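Local coordinates for acetyl-CoA hydrolase/transferase family protein (Porphyromonas gingivalis, PDB 2NVV), which probably transfers coenzyme A between acetyl-CoA and a carboxylate, or hydrolyses acetyl-CoA, and binds zinc, at residues Val187-Pro190 with Ser191-Ile194; Leu321-Phe324 with Lys325-Leu329. All coordinates share one frame; numbering follows the deposited sequence.

Contact 1 (Val187-Pro190 with Ser191-Ile194)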
ATOM      1  N   VAL A 187      17.877   5.123  -9.293  1.00  6.39           N
ATOM      2  CA  VAL A 187      17.449   4.536 -10.548  1.00  6.39           C
ATOM      3  C   VAL A 187      16.351   5.428 -11.102  1.00  6.39           C
ATOM      4  O   VAL A 187      15.280   5.577 -10.507  1.00  6.39           O
ATOM      5  CB  VAL A 187      16.964   3.060 -10.386  1.00  7.06           C
ATOM      6  CG1 VAL A 187      16.109   2.929  -9.170  1.00  8.98           C
ATOM      7  CG2 VAL A 187      16.172   2.617 -11.608  1.00  6.39           C
ATOM      8  N   TYR A 188      16.649   6.054 -12.238  1.00  6.39           N
ATOM      9  CA  TYR A 188      15.725   6.964 -12.901  1.00  6.46           C
ATOM     10  C   TYR A 188      15.262   6.395 -14.244  1.00  7.16           C
ATOM     11  O   TYR A 188      14.397   6.960 -14.915  1.00  7.96           O
ATOM     12  CB  TYR A 188      16.419   8.311 -13.092  1.00  6.39           C
ATOM     13  CG  TYR A 188      17.037   8.815 -11.804  1.00  6.39           C
ATOM     14  CD1 TYR A 188      16.263   9.465 -10.845  1.00  6.62           C
ATOM     15  CD2 TYR A 188      18.371   8.553 -11.504  1.00  7.04           C
ATOM     16  CE1 TYR A 188      16.804   9.832  -9.606  1.00  6.63           C
ATOM     17  CE2 TYR A 188      18.918   8.913 -10.277  1.00  6.94           C
ATOM     18  CZ  TYR A 188      18.127   9.548  -9.331  1.00  6.57           C
ATOM     19  OH  TYR A 188      18.659   9.873  -8.100  1.00  8.45           O
ATOM     20  N   THR A 189      15.845   5.260 -14.609  1.00  6.79           N
ATOM     21  CA  THR A 189      15.538   4.557 -15.847  1.00  6.91           C
ATOM     22  C   THR A 189      15.573   3.077 -15.487  1.00  7.01           C
ATOM     23  O   THR A 189      16.351   2.664 -14.626  1.00  7.23           O
ATOM     24  CB  THR A 189      16.612   4.859 -16.916  1.00  6.39           C
ATOM     25  OG1 THR A 189      16.454   6.209 -17.374  1.00  6.39           O
ATOM     26  CG2 THR A 189      16.511   3.902 -18.079  1.00  6.39           C
ATOM     27  N   PRO A 190      14.734   2.253 -16.137  1.00  6.74           N
ATOM     28  CA  PRO A 190      14.777   0.838 -15.775  1.00  6.93           C
ATOM     29  C   PRO A 190      16.110   0.121 -15.994  1.00  6.39           C
ATOM     30  O   PRO A 190      16.316  -0.962 -15.453  1.00  7.80           O
ATOM     31  CB  PRO A 190      13.620   0.233 -16.579  1.00  6.39           C
ATOM     32  CG  PRO A 190      13.446   1.166 -17.712  1.00  6.39           C
ATOM     33  CD  PRO A 190      13.655   2.517 -17.102  1.00  6.39           C
ATOM     34  N   SER A 191      17.029   0.728 -16.740  1.00  6.39           N
ATOM     35  CA  SER A 191      18.321   0.090 -17.002  1.00  6.67           C
ATOM     36  C   SER A 191      19.493   0.698 -16.239  1.00  7.51           C
ATOM     37  O   SER A 191      20.649   0.416 -16.544  1.00  7.00           O
ATOM     38  CB  SER A 191      18.633   0.128 -18.494  1.00  6.39           C
ATOM     39  OG  SER A 191      18.788   1.461 -18.941  1.00  6.39           O
ATOM     40  N   ASP A 192      19.201   1.524 -15.242  1.00  6.84           N
ATOM     41  CA  ASP A 192      20.260   2.157 -14.467  1.00  7.33           C
ATOM     42  C   ASP A 192      20.912   1.215 -13.466  1.00  7.58           C
ATOM     43  O   ASP A 192      20.226   0.493 -12.739  1.00  7.00           O
ATOM     44  CB  ASP A 192      19.729   3.389 -13.720  1.00  8.01           C
ATOM     45  CG  ASP A 192      19.435   4.552 -14.641  1.00  8.80           C
ATOM     46  OD1 ASP A 192      19.780   4.475 -15.840  1.00  9.24           O
ATOM     47  OD2 ASP A 192      18.865   5.550 -14.154  1.00  8.53           O
ATOM     48  N   ARG A 193      22.244   1.231 -13.443  1.00  7.83           N
ATOM     49  CA  ARG A 193      23.020   0.420 -12.517  1.00  7.44           C
ATOM     50  C   ARG A 193      23.399   1.266 -11.298  1.00  7.79           C
ATOM     51  O   ARG A 193      23.882   2.397 -11.432  1.00  6.39           O
ATOM     52  CB  ARG A 193      24.295  -0.091 -13.189  1.00  9.08           C
ATOM     53  CG  ARG A 193      24.072  -1.147 -14.253  1.00 11.36           C
ATOM     54  CD  ARG A 193      25.342  -1.953 -14.450  1.00 13.23           C
ATOM     55  NE  ARG A 193      25.110  -3.189 -15.189  1.00 16.80           N
ATOM     56  CZ  ARG A 193      24.782  -3.231 -16.480  1.00 19.56           C
ATOM     57  NH1 ARG A 193      24.653  -2.098 -17.161  1.00 20.10           N
ATOM     58  NH2 ARG A 193      24.584  -4.399 -17.090  1.00 20.20           N
ATOM     59  N   ILE A 194      23.185   0.724 -10.106  1.00  7.25           N
ATOM     60  CA  ILE A 194      23.529   1.455  -8.904  1.00  8.23           C
ATOM     61  C   ILE A 194      24.375   0.627  -7.941  1.00  8.97           C
ATOM     62  O   ILE A 194      24.825   1.134  -6.923  1.00  8.91           O
ATOM     63  CB  ILE A 194      22.253   1.964  -8.188  1.00  8.83           C
ATOM     64  CG1 ILE A 194      21.395   0.782  -7.711  1.00  7.90           C
ATOM     65  CG2 ILE A 194      21.447   2.837  -9.146  1.00  7.70           C
ATOM     66  CD1 ILE A 194      20.110   1.203  -7.035  1.00  7.56           C
TER
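Val187 meets Asp192 and Ile194 as the chain folds back on itself in the loop between strands 154-160 and 199-200. Its N lies 4.2 Å from Ile194 CG2, and its CG2 lies equally far from Asp192 CB. Beyond the loop, the Val187 side chain packs on Ile341 of helix 339-345.

Tyr188 meets Asp192 mainly through its backbone. Its N donates to Asp192 OD2 at 3.0 Å, with an N-H...O angle of 156°. The donor meets the anti side of the carboxylate, 27° out of its plane. The ring lies oblique to the carboxylate and also makes a cation-pi contact with Arg183 of the second subunit.

Thr189 opens a type I beta turn that ends at Asp192. Asp192 N closes the turn onto Thr189 O at 3.1 Å. Thr189 N adds a weak bond to Asp192 OD2. The Thr189 side chain crosses that of Asp192 at about a right angle, and Thr189 CB sits 3.4 Å from Asp192 OD1. CG2 lies anti to the backbone N and touches Ser191 OG.

Pro190 takes the second position of the turn, where its ring suits the required phi. Its ring packs on Asn280 and Tyr282 of strand 279-282.

Asp192 N thus closes the turn, and its carboxylate ties the turn back to the residue before it. With CG beside the backbone N (chi1 -72°), OD2 faces two consecutive amides. The firm bond from Tyr188 N, helped by the weak one from Thr189 N, would probably stabilise the negative charge and favour the ionised carboxylate.

Contact 2 (Leu321-Phe324 with Lys325-Leu329)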
ATOM      1  N   LEU A 321      25.218 -13.917 -25.428  1.00  9.38           N
ATOM      2  CA  LEU A 321      25.402 -12.879 -24.426  1.00  9.55           C
ATOM      3  C   LEU A 321      25.679 -11.582 -25.187  1.00 10.05           C
ATOM      4  O   LEU A 321      25.518 -10.480 -24.663  1.00 10.19           O
ATOM      5  CB  LEU A 321      26.561 -13.246 -23.502  1.00  8.80           C
ATOM      6  CG  LEU A 321      26.166 -13.874 -22.160  1.00  6.83           C
ATOM      7  CD1 LEU A 321      25.046 -14.850 -22.337  1.00  7.10           C
ATOM      8  CD2 LEU A 321      27.384 -14.562 -21.545  1.00  7.62           C
ATOM      9  N   ASP A 322      26.074 -11.736 -26.447  1.00 11.72           N
ATOM     10  CA  ASP A 322      26.353 -10.606 -27.339  1.00 14.05           C
ATOM     11  C   ASP A 322      25.132  -9.703 -27.525  1.00 13.50           C
ATOM     12  O   ASP A 322      25.248  -8.487 -27.712  1.00 13.73           O
ATOM     13  CB  ASP A 322      26.792 -11.115 -28.717  1.00 14.09           C
ATOM     14  CG  ASP A 322      26.129 -12.434 -29.100  1.00 15.61           C
ATOM     15  OD1 ASP A 322      26.408 -13.442 -28.403  1.00 17.09           O
ATOM     16  OD2 ASP A 322      25.351 -12.481 -30.085  1.00 15.67           O
ATOM     17  N   PHE A 323      23.962 -10.324 -27.464  1.00 12.67           N
ATOM     18  CA  PHE A 323      22.708  -9.634 -27.642  1.00 11.56           C
ATOM     19  C   PHE A 323      21.964  -9.358 -26.332  1.00 11.07           C
ATOM     20  O   PHE A 323      21.469  -8.253 -26.126  1.00 10.07           O
ATOM     21  CB  PHE A 323      21.829 -10.472 -28.579  1.00 11.51           C
ATOM     22  CG  PHE A 323      20.461  -9.905 -28.808  1.00 10.69           C
ATOM     23  CD1 PHE A 323      20.270  -8.851 -29.700  1.00 10.09           C
ATOM     24  CD2 PHE A 323      19.361 -10.418 -28.128  1.00  9.79           C
ATOM     25  CE1 PHE A 323      18.996  -8.320 -29.909  1.00 10.74           C
ATOM     26  CE2 PHE A 323      18.081  -9.893 -28.328  1.00 10.60           C
ATOM     27  CZ  PHE A 323      17.897  -8.846 -29.216  1.00 10.95           C
ATOM     28  N   PHE A 324      21.902 -10.353 -25.449  1.00 11.32           N
ATOM     29  CA  PHE A 324      21.160 -10.223 -24.199  1.00 12.20           C
ATOM     30  C   PHE A 324      21.823  -9.536 -23.014  1.00 13.40           C
ATOM     31  O   PHE A 324      21.149  -8.881 -22.235  1.00 15.32           O
ATOM     32  CB  PHE A 324      20.670 -11.602 -23.750  1.00 11.07           C
ATOM     33  CG  PHE A 324      19.795 -12.292 -24.754  1.00 10.32           C
ATOM     34  CD1 PHE A 324      20.353 -13.076 -25.756  1.00 11.22           C
ATOM     35  CD2 PHE A 324      18.418 -12.140 -24.712  1.00  8.94           C
ATOM     36  CE1 PHE A 324      19.551 -13.698 -26.704  1.00 11.43           C
ATOM     37  CE2 PHE A 324      17.603 -12.752 -25.649  1.00 10.17           C
ATOM     38  CZ  PHE A 324      18.170 -13.536 -26.651  1.00 11.22           C
ATOM     39  N   LYS A 325      23.131  -9.691 -22.884  1.00 14.62           N
ATOM     40  CA  LYS A 325      23.880  -9.128 -21.763  1.00 16.22           C
ATOM     41  C   LYS A 325      23.533  -7.691 -21.365  1.00 15.91           C
ATOM     42  O   LYS A 325      23.343  -7.394 -20.184  1.00 17.41           O
ATOM     43  CB  LYS A 325      25.381  -9.229 -22.044  1.00 16.88           C
ATOM     44  CG  LYS A 325      26.236  -9.195 -20.793  1.00 20.53           C
ATOM     45  CD  LYS A 325      27.536  -9.968 -21.008  1.00 23.58           C
ATOM     46  CE  LYS A 325      28.308 -10.075 -19.710  1.00 23.73           C
ATOM     47  NZ  LYS A 325      27.397 -10.511 -18.628  1.00 22.80           N
ATOM     48  N   ASP A 326      23.445  -6.813 -22.353  1.00 15.46           N
ATOM     49  CA  ASP A 326      23.133  -5.407 -22.120  1.00 15.67           C
ATOM     50  C   ASP A 326      21.634  -5.090 -22.171  1.00 14.28           C
ATOM     51  O   ASP A 326      21.244  -3.920 -22.172  1.00 14.09           O
ATOM     52  CB  ASP A 326      23.859  -4.554 -23.159  1.00 18.69           C
ATOM     53  CG  ASP A 326      23.680  -5.097 -24.571  1.00 21.00           C
ATOM     54  OD1 ASP A 326      24.194  -6.206 -24.850  1.00 21.05           O
ATOM     55  OD2 ASP A 326      23.019  -4.428 -25.397  1.00 22.33           O
ATOM     56  N   LYS A 327      20.793  -6.119 -22.212  1.00 12.26           N
ATOM     57  CA  LYS A 327      19.353  -5.894 -22.279  1.00 11.00           C
ATOM     58  C   LYS A 327      18.602  -6.464 -21.096  1.00 10.12           C
ATOM     59  O   LYS A 327      17.413  -6.195 -20.925  1.00  9.80           O
ATOM     60  CB  LYS A 327      18.783  -6.482 -23.562  1.00 10.67           C
ATOM     61  CG  LYS A 327      19.296  -5.832 -24.824  1.00 11.05           C
ATOM     62  CD  LYS A 327      18.783  -6.550 -26.069  1.00 12.37           C
ATOM     63  CE  LYS A 327      19.352  -5.896 -27.323  1.00 12.44           C
ATOM     64  NZ  LYS A 327      20.839  -5.752 -27.236  1.00 12.78           N
ATOM     65  N   ILE A 328      19.298  -7.249 -20.280  1.00  8.00           N
ATOM     66  CA  ILE A 328      18.685  -7.855 -19.109  1.00  8.08           C
ATOM     67  C   ILE A 328      19.469  -7.444 -17.889  1.00  7.59           C
ATOM     68  O   ILE A 328      20.687  -7.449 -17.916  1.00  7.60           O
ATOM     69  CB  ILE A 328      18.701  -9.395 -19.191  1.00  7.18           C
ATOM     70  CG1 ILE A 328      17.938  -9.864 -20.431  1.00  6.39           C
ATOM     71  CG2 ILE A 328      18.088  -9.988 -17.920  1.00  6.39           C
ATOM     72  CD1 ILE A 328      18.150 -11.326 -20.740  1.00  6.39           C
ATOM     73  N   LEU A 329      18.770  -7.082 -16.822  1.00  6.79           N
ATOM     74  CA  LEU A 329      19.431  -6.693 -15.583  1.00  6.40           C
ATOM     75  C   LEU A 329      18.632  -7.266 -14.425  1.00  6.39           C
ATOM     76  O   LEU A 329      17.432  -7.020 -14.324  1.00  6.39           O
ATOM     77  CB  LEU A 329      19.497  -5.171 -15.460  1.00  6.46           C
ATOM     78  CG  LEU A 329      20.390  -4.610 -14.350  1.00  6.57           C
ATOM     79  CD1 LEU A 329      21.845  -5.015 -14.581  1.00  6.82           C
ATOM     80  CD2 LEU A 329      20.258  -3.106 -14.341  1.00  6.39           C
TER
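Leu321 O, in the short helix 321-324, accepts a bond from Lys325 N. The chain then leads through a tight turn into strand 328-330, an outer strand of a three-stranded parallel sheet. Lys325 N lies 3.1 Å from Leu321 O, a bond with the i to i+4 spacing of an alpha-helix.

The other backbone bonds gather on one carbonyl. Phe324 O takes Lys327 N at 2.8 Å, an i to i+3 bond, and a weaker one from Ile328 N. The amides of Lys327 and Ile328 thus share the Phe324 carbonyl, the second weakly.

The apolar contacts lie on the buried side. Phe324 and Ile328 run side by side, with Phe324 CB 3.9 Å from Ile328 CD1. The Phe324 ring also packs on Ile291 and Met294 of helix 288-295.

The polar and ring contacts centre on Lys327. Its chain crosses the Phe323 side chain at about a right angle. Lys327 CE makes a CH-pi contact over one face of the Phe323 ring, 3.9 Å from its centroid. NZ adds a cation-pi contact over the same face. NZ also forms a salt bridge to Asp326 OD2, with a weak hydrogen bond. The chain runs extended to CE and then bends (chi4 51°), which brings Lys327 NZ to Phe323 O at 2.8 Å, in the carbonyl plane.

How the contacts relate
Contact 1 comes first along the chain, in the long loop after strand 154-160. It closes a single turn there, before the chain goes on to strand 199-200. Contact 2 closes much later, where helix 321-324 gives way to strand 328-330. The two are in series and neither encloses the other. They fall in the N-terminal and C-terminal domains of the acetyl-CoA hydrolase/transferase family. Even so, the centres of contact 1 and contact 2 are about 15 Å apart. Leu329, at the end of contact 2, bridges them: Leu329 CD1 packs on Arg193 NH2 at 3.8 Å, and its CD2 on Asp192 O. The 187-194 loop is thereby tied to an outer strand of the three-stranded parallel sheet.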